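Phytase (Debaryomyces castellii, PDB 2GFI) probably releases phosphate from phytate (inositol hexakisphosphate) by hydrolysing the ester at the 3-position, as a 3-phytase of the histidine acid phosphatase family. Local coordinates at residues S68-R73 with E119-P124. Residues are numbered along the deposited sequence; the frame is centred on the assembly and turned at random.
Sequences SRHGER and EKETSP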
ATOM      1  N   SER A  68     -22.990  17.633  -1.384  1.00 21.11           N
ATOM      2  CA  SER A  68     -21.573  17.755  -1.199  1.00 21.23           C
ATOM      3  C   SER A  68     -21.235  18.951  -0.292  1.00 21.41           C
ATOM      4  O   SER A  68     -21.869  20.017  -0.385  1.00 22.61           O
ATOM      5  CB  SER A  68     -20.917  17.906  -2.551  1.00 20.63           C
ATOM      6  OG  SER A  68     -19.551  18.152  -2.384  1.00 21.43           O
ATOM      7  N   ARG A  69     -20.283  18.746   0.613  1.00 20.12           N
ATOM      8  CA  ARG A  69     -19.681  19.824   1.382  1.00 20.24           C
ATOM      9  C   ARG A  69     -18.716  20.542   0.431  1.00 20.56           C
ATOM     10  O   ARG A  69     -18.362  20.002  -0.635  1.00 21.15           O
ATOM     11  CB  ARG A  69     -18.904  19.227   2.548  1.00 19.60           C
ATOM     12  CG  ARG A  69     -18.429  20.211   3.532  1.00 20.12           C
ATOM     13  CD  ARG A  69     -17.517  19.629   4.566  1.00 21.08           C
ATOM     14  NE  ARG A  69     -17.040  20.662   5.467  1.00 20.90           N
ATOM     15  CZ  ARG A  69     -16.250  20.437   6.498  1.00 20.52           C
ATOM     16  NH1 ARG A  69     -15.834  19.213   6.767  1.00 21.87           N
ATOM     17  NH2 ARG A  69     -15.870  21.439   7.269  1.00 23.03           N
ATOM     18  N   HIS A  70     -18.307  21.759   0.782  1.00 20.50           N
ATOM     19  CA  HIS A  70     -17.187  22.383   0.084  1.00 19.88           C
ATOM     20  C   HIS A  70     -15.970  21.470   0.280  1.00 20.68           C
ATOM     21  O   HIS A  70     -15.958  20.646   1.227  1.00 21.04           O
ATOM     22  CB  HIS A  70     -16.891  23.762   0.661  1.00 19.36           C
ATOM     23  CG  HIS A  70     -16.672  23.762   2.148  1.00 17.82           C
ATOM     24  ND1 HIS A  70     -15.491  23.349   2.736  1.00 15.30           N
ATOM     25  CD2 HIS A  70     -17.493  24.126   3.162  1.00 16.07           C
ATOM     26  CE1 HIS A  70     -15.604  23.436   4.048  1.00 15.83           C
ATOM     27  NE2 HIS A  70     -16.800  23.937   4.334  1.00 17.65           N
ATOM     28  N   GLY A  71     -14.945  21.601  -0.573  1.00 20.41           N
ATOM     29  CA  GLY A  71     -13.701  20.851  -0.336  1.00 19.98           C
ATOM     30  C   GLY A  71     -12.860  21.450   0.797  1.00 19.47           C
ATOM     31  O   GLY A  71     -13.270  22.431   1.431  1.00 19.07           O
ATOM     32  N   GLU A  72     -11.677  20.868   1.017  1.00 18.37           N
ATOM     33  CA  GLU A  72     -10.710  21.363   1.967  1.00 18.25           C
ATOM     34  C   GLU A  72     -10.531  22.872   1.815  1.00 18.51           C
ATOM     35  O   GLU A  72     -10.539  23.403   0.712  1.00 19.07           O
ATOM     36  CB  GLU A  72      -9.363  20.653   1.798  1.00 17.39           C
ATOM     37  CG  GLU A  72      -9.360  19.167   2.174  1.00 16.51           C
ATOM     38  CD  GLU A  72      -9.798  18.211   1.053  1.00 16.53           C
ATOM     39  OE1 GLU A  72     -10.556  18.589   0.138  1.00 13.89           O
ATOM     40  OE2 GLU A  72      -9.385  17.041   1.080  1.00 17.31           O
ATOM     41  N   ARG A  73     -10.354  23.544   2.933  1.00 18.97           N
ATOM     42  CA  ARG A  73     -10.251  24.974   2.956  1.00 19.81           C
ATOM     43  C   ARG A  73      -9.194  25.422   3.941  1.00 20.95           C
ATOM     44  O   ARG A  73      -8.665  24.631   4.750  1.00 21.91           O
ATOM     45  CB  ARG A  73     -11.615  25.589   3.301  1.00 19.74           C
ATOM     46  CG  ARG A  73     -12.309  24.964   4.524  1.00 20.22           C
ATOM     47  CD  ARG A  73     -13.211  25.962   5.151  1.00 23.04           C
ATOM     48  NE  ARG A  73     -13.966  25.508   6.297  1.00 26.41           N
ATOM     49  CZ  ARG A  73     -13.560  25.691   7.546  1.00 25.37           C
ATOM     50  NH1 ARG A  73     -12.405  26.269   7.791  1.00 26.94           N
ATOM     51  NH2 ARG A  73     -14.297  25.289   8.547  1.00 26.89           N
ATOM     52  N   GLU A 119     -11.288  31.409   4.993  1.00 22.72           N
ATOM     53  CA  GLU A 119     -12.625  31.107   4.497  1.00 23.08           C
ATOM     54  C   GLU A 119     -12.600  30.464   3.092  1.00 22.88           C
ATOM     55  O   GLU A 119     -13.621  30.001   2.616  1.00 24.24           O
ATOM     56  CB  GLU A 119     -13.586  32.343   4.535  1.00 22.35           C
ATOM     57  CG  GLU A 119     -13.745  33.070   5.886  1.00 20.92           C
ATOM     58  CD  GLU A 119     -14.639  32.379   6.903  1.00 25.61           C
ATOM     59  OE1 GLU A 119     -15.171  31.295   6.598  1.00 23.00           O
ATOM     60  OE2 GLU A 119     -14.830  32.915   8.061  1.00 27.43           O
ATOM     61  N   LYS A 120     -11.443  30.416   2.451  1.00 22.58           N
ATOM     62  CA  LYS A 120     -11.361  30.022   1.038  1.00 22.73           C
ATOM     63  C   LYS A 120     -10.995  28.562   0.895  1.00 21.81           C
ATOM     64  O   LYS A 120     -10.283  27.995   1.735  1.00 21.80           O
ATOM     65  CB  LYS A 120     -10.284  30.819   0.290  1.00 22.46           C
ATOM     66  CG  LYS A 120     -10.375  32.349   0.376  1.00 24.66           C
ATOM     67  CD  LYS A 120     -11.635  32.931  -0.218  1.00 25.26           C
ATOM     68  CE  LYS A 120     -11.457  34.439  -0.485  1.00 23.32           C
ATOM     69  NZ  LYS A 120     -11.563  35.162   0.816  1.00 23.43           N
ATOM     70  N   GLU A 121     -11.428  27.979  -0.212  1.00 21.21           N
ATOM     71  CA  GLU A 121     -10.941  26.675  -0.622  1.00 20.16           C
ATOM     72  C   GLU A 121      -9.453  26.769  -0.788  1.00 19.63           C
ATOM     73  O   GLU A 121      -8.942  27.774  -1.286  1.00 20.54           O
ATOM     74  CB  GLU A 121     -11.568  26.291  -1.977  1.00 20.65           C
ATOM     75  CG  GLU A 121     -13.030  25.880  -1.894  1.00 19.36           C
ATOM     76  CD  GLU A 121     -13.161  24.616  -1.077  1.00 21.38           C
ATOM     77  OE1 GLU A 121     -12.847  23.544  -1.624  1.00 21.04           O
ATOM     78  OE2 GLU A 121     -13.556  24.698   0.122  1.00 24.56           O
ATOM     79  N   THR A 122      -8.733  25.736  -0.384  1.00 19.03           N
ATOM     80  CA  THR A 122      -7.342  25.602  -0.842  1.00 18.22           C
ATOM     81  C   THR A 122      -7.426  25.141  -2.302  1.00 18.31           C
ATOM     82  O   THR A 122      -8.337  24.391  -2.679  1.00 17.59           O
ATOM     83  CB  THR A 122      -6.624  24.568  -0.007  1.00 18.39           C
ATOM     84  OG1 THR A 122      -7.543  23.484   0.264  1.00 18.28           O
ATOM     85  CG2 THR A 122      -6.246  25.160   1.415  1.00 16.79           C
ATOM     86  N   SER A 123      -6.482  25.580  -3.110  1.00 17.84           N
ATOM     87  CA  SER A 123      -6.494  25.281  -4.524  1.00 18.79           C
ATOM     88  C   SER A 123      -5.051  25.305  -4.957  1.00 18.94           C
ATOM     89  O   SER A 123      -4.226  25.766  -4.203  1.00 19.02           O
ATOM     90  CB  SER A 123      -7.247  26.379  -5.287  1.00 19.06           C
ATOM     91  OG  SER A 123      -6.471  27.560  -5.247  1.00 21.78           O
ATOM     92  N   PRO A 124      -4.734  24.785  -6.145  1.00 19.45           N
ATOM     93  CA  PRO A 124      -3.406  24.905  -6.715  1.00 19.71           C
ATOM     94  C   PRO A 124      -2.909  26.341  -6.748  1.00 20.72           C
ATOM     95  O   PRO A 124      -1.722  26.593  -6.813  1.00 20.95           O
ATOM     96  CB  PRO A 124      -3.624  24.401  -8.141  1.00 19.65           C
ATOM     97  CG  PRO A 124      -4.642  23.380  -8.009  1.00 19.40           C
ATOM     98  CD  PRO A 124      -5.610  23.957  -6.994  1.00 19.61           C
TER
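Glu-121 turns its carboxylate in against the backbone at Gly-71. A bend at chi2 (-64°) folds its chain at CD, turning the carboxylate back toward the glycine. OE2 lies 2.6 Å from Gly-71 O, a spacing consistent with a protonated carboxyl group. OE1 is 3.0 Å from Gly-71 N, which is hydrogen-bonded to Thr-171 OG1. The carboxylate plane is turned 65° from the ring of His-70, and OE2 comes within 3.5 Å of His-70 CB. His-70 ND1 donates a nearly straight hydrogen bond (178°) to Gly-71 O, in the ring plane, and this fixes the ring's rotation. An alanine in place of Glu-121 would probably leave Gly-71 O without its close carboxylate neighbour and open a gap beside the His-70 ring. Arg-73 and Glu-121 form a single backbone bridge. Arg-73 CB rests 3.2 Å from Lys-120 O, and Thr-122 CG2 packs 3.9 Å from Arg-73 C. The guanidinium leads away from 119-124, with His-70 NE2 in plane at its edge. Thr-122 N donates a hydrogen bond to Glu-72 O at 3.1 Å. Thr-122 OG1 pairs mainly with Gly-133 N; its bond to Glu-72 O is weak and unsettled. Segment 68-73 carries the RHGxR motif of histidine acid phosphatases, with His-70 the predicted nucleophile near Asp-333, the predicted proton donor.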